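Local coordinates for putative PII-like nitrogen regulatory protein (Shewanella baltica, PDB 3CE8) that is of unknown function but is probably a trimeric PII-like protein and may share a regulatory role with that family, at residues L25-A30 against R107-P112; D36-T41 against T95-V100; L45-G50 against M84-Q89; N55-S60 against Y75-K80. One frame throughout, in Å; residues are numbered along the deposited sequence.

From the N terminus, strand 23-31 enters the middle of a four-stranded antiparallel sheet, and interaction 1 pairs it with strand 106-112 almost at the far end of the chain, closing the widest loop. Everything else lies within that loop. Interaction 2 packs helix 35-42 against helix 90-100, the two helices on one side of the sheet. Inside it, interaction 3 brings the turn after the first helix to the end of strand 74-86. Innermost, interaction 4 joins neighbouring strands 50-60 and 74-86. The four contacts nest without crossing. Interactions 1 and 2 meet where Ile38 packs on Leu28 and Ala30, and Leu97 on Leu26 and Leu28; interactions 1 and 4 share the sheet through Ile29.

Interaction 1: L25-A30 against R107-P112; sequences LLVLIA and RYWIMP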
loop_
_atom_site.group_PDB
_atom_site.type_symbol
_atom_site.label_atom_id
_atom_site.label_comp_id
_atom_site.label_asym_id
_atom_site.label_seq_id
_atom_site.Cartn_x
_atom_site.Cartn_y
_atom_site.Cartn_z
ATOM N N LEU A 25 -10.500 -0.357 0.840
ATOM C CA LEU A 25 -9.451 -1.358 0.980
ATOM C C LEU A 25 -9.162 -1.740 2.427
ATOM O O LEU A 25 -8.832 -0.899 3.220
ATOM C CB LEU A 25 -8.162 -0.809 0.328
ATOM C CG LEU A 25 -6.993 -1.767 0.141
ATOM C CD1 LEU A 25 -7.396 -2.801 -0.908
ATOM C CD2 LEU A 25 -5.676 -1.016 -0.224
ATOM N N LEU A 26 -9.323 -3.001 2.771
ATOM C CA LEU A 26 -8.920 -3.463 4.102
ATOM C C LEU A 26 -7.507 -3.955 4.030
ATOM O O LEU A 26 -7.166 -4.758 3.169
ATOM C CB LEU A 26 -9.795 -4.614 4.612
ATOM C CG LEU A 26 -9.353 -5.294 5.911
ATOM C CD1 LEU A 26 -9.466 -4.381 7.129
ATOM C CD2 LEU A 26 -10.254 -6.485 6.066
ATOM N N VAL A 27 -6.677 -3.392 4.888
ATOM C CA VAL A 27 -5.275 -3.828 5.023
ATOM C C VAL A 27 -5.156 -4.432 6.399
ATOM O O VAL A 27 -5.544 -3.841 7.418
ATOM C CB VAL A 27 -4.238 -2.706 4.884
ATOM C CG1 VAL A 27 -2.839 -3.292 5.112
ATOM C CG2 VAL A 27 -4.368 -2.039 3.512
ATOM N N LEU A 28 -4.626 -5.640 6.389
ATOM C CA LEU A 28 -4.542 -6.507 7.582
ATOM C C LEU A 28 -3.150 -7.101 7.721
ATOM O O LEU A 28 -2.641 -7.705 6.785
ATOM C CB LEU A 28 -5.601 -7.613 7.415
ATOM C CG LEU A 28 -5.658 -8.760 8.411
ATOM C CD1 LEU A 28 -6.096 -8.299 9.802
ATOM C CD2 LEU A 28 -6.616 -9.791 7.850
ATOM N N ILE A 29 -2.527 -6.863 8.874
ATOM C CA ILE A 29 -1.174 -7.365 9.164
ATOM C C ILE A 29 -1.330 -8.564 10.081
ATOM O O ILE A 29 -1.496 -8.426 11.288
ATOM C CB ILE A 29 -0.262 -6.285 9.798
ATOM C CG1 ILE A 29 -0.271 -5.024 8.931
ATOM C CG2 ILE A 29 1.147 -6.783 9.967
ATOM C CD1 ILE A 29 -0.049 -5.316 7.474
ATOM N N ALA A 30 -1.260 -9.732 9.448
ATOM C CA ALA A 30 -1.497 -11.039 10.047
ATOM C C ALA A 30 -0.237 -11.812 10.302
ATOM O O ALA A 30 0.749 -11.766 9.561
ATOM C CB ALA A 30 -2.415 -11.859 9.141
ATOM N N ARG A 107 -3.360 -6.353 13.394
ATOM C CA ARG A 107 -3.569 -4.949 13.103
ATOM C C ARG A 107 -4.252 -4.799 11.779
ATOM O O ARG A 107 -4.068 -5.599 10.871
ATOM C CB ARG A 107 -2.284 -4.139 13.105
ATOM C CG ARG A 107 -2.051 -3.478 14.436
ATOM C CD ARG A 107 -1.064 -2.317 14.307
ATOM N NE ARG A 107 -1.447 -1.205 15.170
ATOM C CZ ARG A 107 -2.312 -0.265 14.789
ATOM N NH1 ARG A 107 -2.873 -0.330 13.569
ATOM N NH2 ARG A 107 -2.624 0.722 15.631
ATOM N N TYR A 108 -5.096 -3.788 11.694
ATOM C CA TYR A 108 -5.729 -3.502 10.417
ATOM C C TYR A 108 -6.064 -2.049 10.262
ATOM O O TYR A 108 -6.079 -1.276 11.214
ATOM C CB TYR A 108 -7.019 -4.300 10.233
ATOM C CG TYR A 108 -8.187 -3.713 10.999
ATOM C CD1 TYR A 108 -8.343 -3.946 12.339
ATOM C CD2 TYR A 108 -9.119 -2.912 10.375
ATOM C CE1 TYR A 108 -9.411 -3.398 13.063
ATOM C CE2 TYR A 108 -10.186 -2.355 11.082
ATOM C CZ TYR A 108 -10.330 -2.600 12.423
ATOM O OH TYR A 108 -11.382 -2.054 13.141
ATOM N N TRP A 109 -6.270 -1.705 9.010
ATOM C CA TRP A 109 -6.752 -0.386 8.637
ATOM C C TRP A 109 -7.513 -0.436 7.331
ATOM O O TRP A 109 -7.402 -1.370 6.583
ATOM C CB TRP A 109 -5.681 0.708 8.681
ATOM C CG TRP A 109 -4.544 0.496 7.819
ATOM C CD1 TRP A 109 -4.375 0.949 6.545
ATOM C CD2 TRP A 109 -3.348 -0.209 8.165
ATOM N NE1 TRP A 109 -3.131 0.537 6.053
ATOM C CE2 TRP A 109 -2.493 -0.183 7.023
ATOM C CE3 TRP A 109 -2.919 -0.882 9.322
ATOM C CZ2 TRP A 109 -1.249 -0.793 7.006
ATOM C CZ3 TRP A 109 -1.663 -1.496 9.305
ATOM C CH2 TRP A 109 -0.846 -1.442 8.148
ATOM N N ILE A 110 -8.400 0.539 7.167
ATOM C CA ILE A 110 -9.309 0.623 6.012
ATOM C C ILE A 110 -9.092 1.953 5.373
ATOM O O ILE A 110 -9.048 2.990 6.037
ATOM C CB ILE A 110 -10.821 0.475 6.418
ATOM C CG1 ILE A 110 -11.057 -0.853 7.189
ATOM C CG2 ILE A 110 -11.684 0.556 5.178
ATOM C CD1 ILE A 110 -12.478 -1.120 7.556
HETATM N N MSE A 111 -8.890 1.911 4.069
HETATM C CA MSE A 111 -8.574 3.121 3.313
HETATM C C MSE A 111 -9.559 3.329 2.218
HETATM O O MSE A 111 -10.093 2.378 1.666
HETATM C CB MSE A 111 -7.202 2.994 2.679
HETATM C CG MSE A 111 -6.212 2.438 3.662
HETATM SE SE MSE A 111 -4.414 2.385 3.022
HETATM C CE MSE A 111 -4.120 4.267 2.993
ATOM N N PRO A 112 -9.792 4.585 1.892
ATOM C CA PRO A 112 -10.702 4.857 0.832
ATOM C C PRO A 112 -10.059 4.671 -0.511
ATOM O O PRO A 112 -8.829 4.832 -0.680
ATOM C CB PRO A 112 -11.048 6.324 1.053
ATOM C CG PRO A 112 -9.856 6.892 1.696
ATOM C CD PRO A 112 -9.220 5.803 2.479
#
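The indole of Trp109 receives Val27 on one face: CB stands 3.8 Å from the centroid of the five-membered ring in a CH-pi contact, while CG1 lies toward the rim, 3.5 Å from CZ2. Met111 CG sits at the indole edge, in its plane, and Ile29 CG1 approaches CH2 obliquely at 3.7 Å. Trp109 holds its CG between the backbone N and the carbonyl carbon (chi1 60°), which swings the indole back across the neighbouring strand. On the other side of the sheet, Leu26 CD1 reaches CD2 of the Tyr108 ring at 3.6 Å, again obliquely, and also touches Ile110 CG1.

Beneath these side chains runs an antiparallel ladder. Val27 and Trp109 form a hydrogen-bonded pair, with Val27 N to Trp109 O at 2.7 Å and a return bond from Trp109 N to Val27 O. Leu25 and Met111 make a second such pair, and Ile29 N adds a bond to Arg107 O. Helix 90-100 covers the Leu26 side, and strand 106-112 continues the sheet into a second subunit, where Tyr108 OH bonds Gln115 of that subunit.

The chemistry is that of an apolar sheet interior: main-chain polar groups pair with each other, aliphatic groups pack on aromatic ones, and the indole NE1 is buried with no partner in the model.

Interaction 2: D36-T41 against T95-V100; sequences DDIVDT and TALALV. With EDO (1,2-ethanediol), chain D.
Thr41 meets Val100 through its hydroxyl side, and its side chain is the one to follow across this helix pair. From CB, 4.2 Å from Val100 CG1, two branches part. OG1, placed beside the backbone N and anti to the carbonyl carbon (chi1 -72°), turns back along its own helix and donates to Asp37 O at 3.2 Å; Thr41 N reaches that same carbonyl oxygen from the opposite face of its plane. The hydroxyl also lies against the CG1 methyl of Val100. The other branch, CG2, points between the helices, where it meets Ala96 CB at 4.0 Å and Leu97 CD2 at 4.1 Å. Replacing Thr41 with a glycine would probably open a gap beside Ala96 and Val100 and leave Asp37 O with one fewer donor.

One turn earlier, Ile38 uses both of its branches. Its CG2 touches Leu97 CD2 at 3.8 Å, and its CG1 touches Val100 CG2 at 3.7 Å, each pair of side chains crossing at about a right angle. No hydrogen bond passes between the two segments, so this contact depends on shape and apolar surface. The main-chain oxygen of Thr41 accepts a bond from O1 of an ethanediol, probably a crystallisation additive.

The two short segments run nearly antiparallel, at 153°, with their axes 9.6 Å apart. Ile38 and Leu97 form the underside of the pair, both resting on Leu28 of strand 23-31; Ile38 also packs on Phe81, and Leu97 on Leu119 of a second subunit.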
loop_
_atom_site.group_PDB
_atom_site.type_symbol
_atom_site.label_atom_id
_atom_site.label_comp_id
_atom_site.label_asym_id
_atom_site.label_seq_id
_atom_site.Cartn_x
_atom_site.Cartn_y
_atom_site.Cartn_z
ATOM N N ASP A 36 -3.183 -19.056 6.480
ATOM C CA ASP A 36 -4.002 -19.983 5.692
ATOM C C ASP A 36 -5.451 -19.889 6.110
ATOM O O ASP A 36 -6.364 -19.990 5.293
ATOM C CB ASP A 36 -3.546 -21.435 5.863
ATOM C CG ASP A 36 -2.114 -21.674 5.397
ATOM O OD1 ASP A 36 -1.318 -20.712 5.422
ATOM O OD2 ASP A 36 -1.781 -22.841 5.037
ATOM N N ASP A 37 -5.642 -19.677 7.402
ATOM C CA ASP A 37 -6.983 -19.609 7.992
ATOM C C ASP A 37 -7.662 -18.355 7.466
ATOM O O ASP A 37 -8.871 -18.326 7.232
ATOM C CB ASP A 37 -6.915 -19.591 9.520
ATOM C CG ASP A 37 -6.307 -20.863 10.088
ATOM O OD1 ASP A 37 -6.802 -21.956 9.756
ATOM O OD2 ASP A 37 -5.327 -20.777 10.856
ATOM N N ILE A 38 -6.854 -17.332 7.238
ATOM C CA ILE A 38 -7.389 -16.078 6.745
ATOM C C ILE A 38 -7.762 -16.264 5.277
ATOM O O ILE A 38 -8.795 -15.793 4.806
ATOM C CB ILE A 38 -6.422 -14.891 6.895
ATOM C CG1 ILE A 38 -6.322 -14.450 8.351
ATOM C CG2 ILE A 38 -6.917 -13.680 6.087
ATOM C CD1 ILE A 38 -5.372 -13.281 8.575
ATOM N N VAL A 39 -6.912 -16.967 4.555
ATOM C CA VAL A 39 -7.141 -17.178 3.125
ATOM C C VAL A 39 -8.437 -17.948 2.956
ATOM O O VAL A 39 -9.253 -17.652 2.094
ATOM C CB VAL A 39 -5.947 -17.909 2.471
ATOM C CG1 VAL A 39 -6.325 -18.559 1.109
ATOM C CG2 VAL A 39 -4.796 -16.940 2.342
ATOM N N ASP A 40 -8.632 -18.895 3.852
ATOM C CA ASP A 40 -9.792 -19.771 3.815
ATOM C C ASP A 40 -11.069 -19.016 4.035
ATOM O O ASP A 40 -12.103 -19.311 3.446
ATOM C CB ASP A 40 -9.690 -20.863 4.881
ATOM C CG ASP A 40 -8.680 -21.957 4.514
ATOM O OD1 ASP A 40 -8.219 -21.999 3.354
ATOM O OD2 ASP A 40 -8.357 -22.787 5.386
ATOM N N THR A 41 -10.981 -18.006 4.877
ATOM C CA THR A 41 -12.155 -17.219 5.237
ATOM C C THR A 41 -12.556 -16.354 4.074
ATOM O O THR A 41 -13.729 -16.264 3.715
ATOM C CB THR A 41 -11.872 -16.303 6.416
ATOM O OG1 THR A 41 -11.774 -17.093 7.602
ATOM C CG2 THR A 41 -12.979 -15.272 6.584
ATOM N N THR A 95 -15.954 -9.009 11.064
ATOM C CA THR A 95 -16.449 -9.980 12.056
ATOM C C THR A 95 -16.000 -11.397 11.652
ATOM O O THR A 95 -15.687 -12.225 12.493
ATOM C CB THR A 95 -17.985 -9.940 12.221
ATOM O OG1 THR A 95 -18.593 -10.067 10.940
ATOM C CG2 THR A 95 -18.437 -8.653 12.832
ATOM N N ALA A 96 -15.944 -11.640 10.348
ATOM C CA ALA A 96 -15.529 -12.962 9.800
ATOM C C ALA A 96 -14.059 -13.189 10.092
ATOM O O ALA A 96 -13.620 -14.278 10.481
ATOM C CB ALA A 96 -15.780 -13.039 8.306
ATOM N N LEU A 97 -13.284 -12.131 9.889
ATOM C CA LEU A 97 -11.821 -12.197 10.137
ATOM C C LEU A 97 -11.534 -12.215 11.639
ATOM O O LEU A 97 -10.639 -12.902 12.106
ATOM C CB LEU A 97 -11.102 -11.053 9.465
ATOM C CG LEU A 97 -11.119 -11.123 7.933
ATOM C CD1 LEU A 97 -10.701 -9.776 7.414
ATOM C CD2 LEU A 97 -10.247 -12.257 7.370
ATOM N N ALA A 98 -12.385 -11.539 12.387
ATOM C CA ALA A 98 -12.202 -11.433 13.831
ATOM C C ALA A 98 -12.246 -12.806 14.446
ATOM O O ALA A 98 -11.709 -13.031 15.549
ATOM C CB ALA A 98 -13.246 -10.546 14.458
ATOM N N LEU A 99 -12.848 -13.739 13.709
ATOM C CA LEU A 99 -12.990 -15.115 14.212
ATOM C C LEU A 99 -11.692 -15.860 14.106
ATOM O O LEU A 99 -11.329 -16.622 15.008
ATOM C CB LEU A 99 -14.028 -15.928 13.433
ATOM C CG LEU A 99 -15.494 -16.006 13.808
ATOM C CD1 LEU A 99 -16.235 -16.638 12.618
ATOM C CD2 LEU A 99 -15.663 -16.812 15.051
ATOM N N VAL A 100 -11.006 -15.649 12.984
ATOM C CA VAL A 100 -9.766 -16.411 12.700
ATOM C C VAL A 100 -8.633 -15.923 13.583
ATOM O O VAL A 100 -7.656 -16.643 13.827
ATOM C CB VAL A 100 -9.345 -16.371 11.208
ATOM C CG1 VAL A 100 -10.477 -16.888 10.320
ATOM C CG2 VAL A 100 -8.983 -14.992 10.797
HETATM C C1 EDO D . -16.682 -17.002 5.564
HETATM O O1 EDO D . -15.553 -17.881 5.614
HETATM C C2 EDO D . -17.792 -17.410 4.589
HETATM O O2 EDO D . -19.026 -16.867 5.048
#

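Interaction 3: L45-G50 against M84-Q89; sequences LEFLSG and MHPAAQ. With EDO (1,2-ethanediol), chain E.
Phe47 and Gln89 meet because of their torsions: Phe47 CG lies between its backbone N and carbonyl carbon (chi1 54°), while the Gln89 chain leaves with CG beside its own N and bends at chi2 (-79°). Gln89 CB consequently lies over the centre of the phenyl ring, 3.8 Å from the centroid, in a CH-pi contact. Beyond it the chain leads out past the CD2 rim, the amide plane tilted 19° from the ring and OE1 3.5 Å from CD2. Leu45 CB lies over the opposite face, toward the rim. Pro86 CD approaches Phe47 CD1 obliquely at 4.2 Å. An alanine at Phe47 would probably leave a gap between Leu45 and Gln89 and set the Gln89 side chain free to turn.

Leu48 CD2 touches His85 CB at 3.7 Å, the two side chains lying side by side. One polar link is a water: it accepts from Ser49 N at 2.8 Å and donates to Gly50 O and to Met84 O. An ethanediol, probably from the crystallisation liquor, donates through O2 to Gly50 O at 2.6 Å and takes a weak bond from Met84 N.

The aromatic residue belongs to a type I beta turn from Leu45 to Leu48, which leads into strand 50-60, while Gln89 is the N-cap residue of helix 90-100. Together they pack a helix-to-strand connection on a strand-to-helix connection, at one end of a ferredoxin-like alpha+beta sandwich.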
loop_
_atom_site.group_PDB
_atom_site.type_symbol
_atom_site.label_atom_id
_atom_site.label_comp_id
_atom_site.label_asym_id
_atom_site.label_seq_id
_atom_site.Cartn_x
_atom_site.Cartn_y
_atom_site.Cartn_z
ATOM N N LEU A 45 -16.047 -15.771 1.165
ATOM C CA LEU A 45 -16.855 -14.551 1.189
ATOM C C LEU A 45 -17.204 -14.136 -0.256
ATOM O O LEU A 45 -16.329 -13.732 -1.049
ATOM C CB LEU A 45 -16.137 -13.440 1.967
ATOM C CG LEU A 45 -15.974 -13.676 3.483
ATOM C CD1 LEU A 45 -15.072 -12.634 4.168
ATOM C CD2 LEU A 45 -17.347 -13.746 4.180
ATOM N N GLU A 46 -18.498 -14.270 -0.574
ATOM C CA GLU A 46 -19.080 -13.981 -1.926
ATOM C C GLU A 46 -19.004 -12.560 -2.433
ATOM O O GLU A 46 -19.103 -12.298 -3.619
ATOM C CB GLU A 46 -20.564 -14.393 -2.035
ATOM C CG GLU A 46 -20.760 -15.805 -2.515
ATOM C CD GLU A 46 -22.229 -16.196 -2.544
ATOM O OE1 GLU A 46 -23.011 -15.674 -1.702
ATOM O OE2 GLU A 46 -22.602 -17.051 -3.382
ATOM N N PHE A 47 -18.855 -11.638 -1.525
ATOM C CA PHE A 47 -18.872 -10.229 -1.892
ATOM C C PHE A 47 -17.478 -9.777 -2.249
ATOM O O PHE A 47 -17.288 -8.640 -2.623
ATOM C CB PHE A 47 -19.505 -9.358 -0.789
ATOM C CG PHE A 47 -18.881 -9.532 0.582
ATOM C CD1 PHE A 47 -17.685 -8.907 0.902
ATOM C CD2 PHE A 47 -19.509 -10.317 1.547
ATOM C CE1 PHE A 47 -17.122 -9.074 2.148
ATOM C CE2 PHE A 47 -18.953 -10.484 2.802
ATOM C CZ PHE A 47 -17.757 -9.871 3.105
ATOM N N LEU A 48 -16.522 -10.694 -2.128
ATOM C CA LEU A 48 -15.097 -10.434 -2.470
ATOM C C LEU A 48 -14.790 -11.024 -3.866
ATOM O O LEU A 48 -15.129 -12.173 -4.160
ATOM C CB LEU A 48 -14.131 -11.031 -1.444
ATOM C CG LEU A 48 -14.165 -10.568 0.012
ATOM C CD1 LEU A 48 -13.113 -11.341 0.811
ATOM C CD2 LEU A 48 -13.963 -9.091 0.102
ATOM N N SER A 49 -14.132 -10.236 -4.710
ATOM C CA SER A 49 -13.852 -10.641 -6.113
ATOM C C SER A 49 -12.431 -11.169 -6.252
ATOM O O SER A 49 -12.065 -11.775 -7.264
ATOM C CB SER A 49 -14.069 -9.460 -7.079
ATOM O OG SER A 49 -13.286 -8.325 -6.664
ATOM N N GLY A 50 -11.676 -10.960 -5.190
ATOM C CA GLY A 50 -10.272 -11.349 -5.111
ATOM C C GLY A 50 -9.578 -10.535 -4.035
ATOM O O GLY A 50 -10.149 -9.598 -3.491
HETATM N N MSE A 84 -10.020 -5.540 -1.119
HETATM C CA MSE A 84 -10.978 -4.599 -1.669
HETATM C C MSE A 84 -12.344 -5.215 -1.420
HETATM O O MSE A 84 -12.566 -6.411 -1.659
HETATM C CB MSE A 84 -10.769 -4.368 -3.172
HETATM C CG MSE A 84 -11.667 -3.288 -3.735
HETATM SE SE MSE A 84 -11.034 -1.555 -3.191
HETATM C CE MSE A 84 -9.231 -1.687 -3.888
ATOM N N HIS A 85 -13.245 -4.385 -0.919
ATOM C CA HIS A 85 -14.583 -4.806 -0.592
ATOM C C HIS A 85 -15.538 -3.627 -0.530
ATOM O O HIS A 85 -15.116 -2.498 -0.296
ATOM C CB HIS A 85 -14.566 -5.481 0.786
ATOM C CG HIS A 85 -14.194 -4.550 1.907
ATOM N ND1 HIS A 85 -12.884 -4.183 2.172
ATOM C CD2 HIS A 85 -14.960 -3.900 2.817
ATOM C CE1 HIS A 85 -12.866 -3.334 3.190
ATOM N NE2 HIS A 85 -14.110 -3.139 3.596
ATOM N N PRO A 86 -16.831 -3.890 -0.740
ATOM C CA PRO A 86 -17.811 -2.839 -0.577
ATOM C C PRO A 86 -17.962 -2.407 0.887
ATOM O O PRO A 86 -18.022 -3.227 1.808
ATOM C CB PRO A 86 -19.119 -3.475 -1.076
ATOM C CG PRO A 86 -18.792 -4.877 -1.551
ATOM C CD PRO A 86 -17.433 -5.210 -1.023
ATOM N N ALA A 87 -18.043 -1.103 1.064
ATOM C CA ALA A 87 -18.176 -0.494 2.375
ATOM C C ALA A 87 -19.352 -1.095 3.122
ATOM O O ALA A 87 -19.340 -1.235 4.345
ATOM C CB ALA A 87 -18.340 1.060 2.244
ATOM N N ALA A 88 -20.339 -1.514 2.354
ATOM C CA ALA A 88 -21.601 -2.052 2.911
ATOM C C ALA A 88 -21.419 -3.399 3.617
ATOM O O ALA A 88 -22.253 -3.810 4.418
ATOM C CB ALA A 88 -22.645 -2.211 1.819
ATOM N N GLN A 89 -20.305 -4.053 3.304
ATOM C CA GLN A 89 -19.995 -5.410 3.764
ATOM C C GLN A 89 -18.792 -5.403 4.713
ATOM O O GLN A 89 -18.213 -6.437 5.046
ATOM C CB GLN A 89 -19.637 -6.262 2.565
ATOM C CG GLN A 89 -20.634 -6.215 1.442
ATOM C CD GLN A 89 -21.826 -7.070 1.696
ATOM O OE1 GLN A 89 -21.830 -7.885 2.617
ATOM N NE2 GLN A 89 -22.857 -6.905 0.870
HETATM C C1 EDO E . -7.104 -6.148 -3.732
HETATM O O1 EDO E . -5.914 -6.936 -3.621
HETATM C C2 EDO E . -8.085 -6.761 -4.715
HETATM O O2 EDO E . -9.043 -7.267 -3.807
HETATM O O HOH W 1 -12.653 -7.893 -4.087
#

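Interaction 4: N55-S60 against Y75-K80; sequences NICGFS and YREFCK
Phe59 and Tyr75 lie side by side pointing the same way, and Tyr75 CB sits over one face of the phenyl ring, 3.5 Å from its centroid. The rings themselves are oblique, their planes 39° apart. Cys57 SG adds a glancing sulfur-aromatic contact to Tyr75. On the other side of the sheet, Ile56 CD1 meets Phe78 CB at 3.9 Å and Ile56 CG1 meets Lys80 CB at 3.7 Å. Phe78 sends CG beside its backbone N and anti to the carbonyl carbon (chi1 -52°), which turns its ring edge to Gly58, with CE1 3.5 Å from Gly58 O. One face of the Phe78 ring carries Arg76 CG, offset toward the rim.

The backbones form an antiparallel ladder in which Ile56 pairs with Phe78 and Gly58 with Arg76, the bond from Gly58 N to Arg76 O measuring 2.6 Å. Strands 50-60 and 74-86 form a beta hairpin at the edge of the chain's sheet, its long connection mostly not modelled. Farther out, Ile29 of strand 23-31 packs on both Ile56 and Phe78. Strand 50-60 also pairs with a strand of a second subunit, and the Phe59 ring stacks on Phe51 of that subunit.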
loop_
_atom_site.group_PDB
_atom_site.type_symbol
_atom_site.label_atom_id
_atom_site.label_comp_id
_atom_site.label_asym_id
_atom_site.label_seq_id
_atom_site.Cartn_x
_atom_site.Cartn_y
_atom_site.Cartn_z
ATOM N N ASN A 55 4.489 -10.409 1.851
ATOM C CA ASN A 55 5.327 -10.427 3.049
ATOM C C ASN A 55 5.838 -9.040 3.403
ATOM O O ASN A 55 6.305 -8.304 2.549
ATOM C CB ASN A 55 6.519 -11.380 2.866
ATOM C CG ASN A 55 6.122 -12.850 3.009
ATOM O OD1 ASN A 55 5.124 -13.203 3.684
ATOM N ND2 ASN A 55 6.921 -13.720 2.400
ATOM N N ILE A 56 5.694 -8.676 4.668
ATOM C CA ILE A 56 6.275 -7.424 5.195
ATOM C C ILE A 56 6.925 -7.659 6.566
ATOM O O ILE A 56 6.638 -8.616 7.277
ATOM C CB ILE A 56 5.290 -6.177 5.242
ATOM C CG1 ILE A 56 4.050 -6.468 6.092
ATOM C CG2 ILE A 56 4.939 -5.639 3.813
ATOM C CD1 ILE A 56 4.353 -6.507 7.554
ATOM N N CYS A 57 7.852 -6.777 6.886
ATOM C CA CYS A 57 8.505 -6.761 8.177
ATOM C C CYS A 57 7.805 -5.738 9.096
ATOM O O CYS A 57 7.582 -4.585 8.717
ATOM C CB CYS A 57 9.948 -6.403 7.967
ATOM S SG CYS A 57 10.847 -6.762 9.353
ATOM N N GLY A 58 7.417 -6.167 10.289
ATOM C CA GLY A 58 6.644 -5.310 11.196
ATOM C C GLY A 58 7.205 -5.096 12.575
ATOM O O GLY A 58 7.628 -6.023 13.259
ATOM N N PHE A 59 7.218 -3.834 12.968
ATOM C CA PHE A 59 7.649 -3.444 14.307
ATOM C C PHE A 59 6.451 -3.085 15.164
ATOM O O PHE A 59 5.316 -2.861 14.682
ATOM C CB PHE A 59 8.620 -2.279 14.275
ATOM C CG PHE A 59 9.918 -2.590 13.588
ATOM C CD1 PHE A 59 9.970 -2.811 12.224
ATOM C CD2 PHE A 59 11.088 -2.633 14.297
ATOM C CE1 PHE A 59 11.161 -3.091 11.607
ATOM C CE2 PHE A 59 12.282 -2.915 13.674
ATOM C CZ PHE A 59 12.312 -3.140 12.329
ATOM N N SER A 60 6.741 -3.046 16.456
ATOM C CA SER A 60 5.726 -2.749 17.489
ATOM C C SER A 60 6.244 -2.791 18.924
ATOM O O SER A 60 7.378 -3.189 19.162
ATOM C CB SER A 60 4.565 -3.725 17.359
ATOM O OG SER A 60 5.052 -5.055 17.412
ATOM N N TYR A 75 10.387 -6.661 16.934
ATOM C CA TYR A 75 9.997 -6.789 15.524
ATOM C C TYR A 75 9.986 -8.211 14.966
ATOM O O TYR A 75 10.506 -9.161 15.560
ATOM C CB TYR A 75 10.949 -5.969 14.667
ATOM C CG TYR A 75 12.198 -6.737 14.339
ATOM C CD1 TYR A 75 12.149 -7.773 13.420
ATOM C CD2 TYR A 75 13.415 -6.440 14.962
ATOM C CE1 TYR A 75 13.288 -8.484 13.114
ATOM C CE2 TYR A 75 14.553 -7.138 14.674
ATOM C CZ TYR A 75 14.496 -8.160 13.753
ATOM O OH TYR A 75 15.666 -8.848 13.488
ATOM N N ARG A 76 9.453 -8.307 13.761
ATOM C CA ARG A 76 9.236 -9.597 13.103
ATOM C C ARG A 76 8.582 -9.530 11.720
ATOM O O ARG A 76 8.282 -8.468 11.195
ATOM C CB ARG A 76 8.402 -10.498 14.032
ATOM C CG ARG A 76 7.369 -11.444 13.354
ATOM C CD ARG A 76 6.882 -12.654 14.246
ATOM N NE ARG A 76 6.051 -12.300 15.411
ATOM C CZ ARG A 76 6.037 -11.113 16.026
ATOM N NH1 ARG A 76 6.849 -10.128 15.652
ATOM N NH2 ARG A 76 5.227 -10.918 17.060
ATOM N N GLU A 77 8.326 -10.708 11.171
ATOM C CA GLU A 77 7.780 -10.875 9.814
ATOM C C GLU A 77 6.322 -11.314 9.780
ATOM O O GLU A 77 5.905 -12.270 10.432
ATOM C CB GLU A 77 8.625 -11.890 9.026
ATOM C CG GLU A 77 8.279 -12.008 7.536
ATOM C CD GLU A 77 8.987 -10.944 6.676
ATOM O OE1 GLU A 77 10.045 -10.431 7.116
ATOM O OE2 GLU A 77 8.511 -10.636 5.555
ATOM N N PHE A 78 5.559 -10.589 8.978
ATOM C CA PHE A 78 4.123 -10.834 8.819
ATOM C C PHE A 78 3.680 -10.939 7.387
ATOM O O PHE A 78 4.376 -10.664 6.420
ATOM C CB PHE A 78 3.267 -9.706 9.433
ATOM C CG PHE A 78 3.601 -9.376 10.857
ATOM C CD1 PHE A 78 4.640 -8.512 11.153
ATOM C CD2 PHE A 78 2.856 -9.887 11.890
ATOM C CE1 PHE A 78 4.953 -8.187 12.450
ATOM C CE2 PHE A 78 3.165 -9.569 13.201
ATOM C CZ PHE A 78 4.212 -8.719 13.474
ATOM N N CYS A 79 2.423 -11.264 7.314
ATOM C CA CYS A 79 1.749 -11.403 6.065
ATOM C C CYS A 79 0.776 -10.245 5.952
ATOM O O CYS A 79 -0.039 -10.016 6.824
ATOM C CB CYS A 79 1.041 -12.759 6.025
ATOM S SG CYS A 79 0.190 -13.103 4.462
ATOM N N LYS A 80 0.902 -9.501 4.868
ATOM C CA LYS A 80 0.057 -8.353 4.618
ATOM C C LYS A 80 -0.913 -8.636 3.489
ATOM O O LYS A 80 -0.554 -8.829 2.305
ATOM C CB LYS A 80 0.904 -7.115 4.311
ATOM C CG LYS A 80 0.153 -5.808 4.011
ATOM C CD LYS A 80 1.143 -4.796 3.400
ATOM C CE LYS A 80 0.571 -3.465 2.987
ATOM N NZ LYS A 80 1.585 -2.638 2.242
#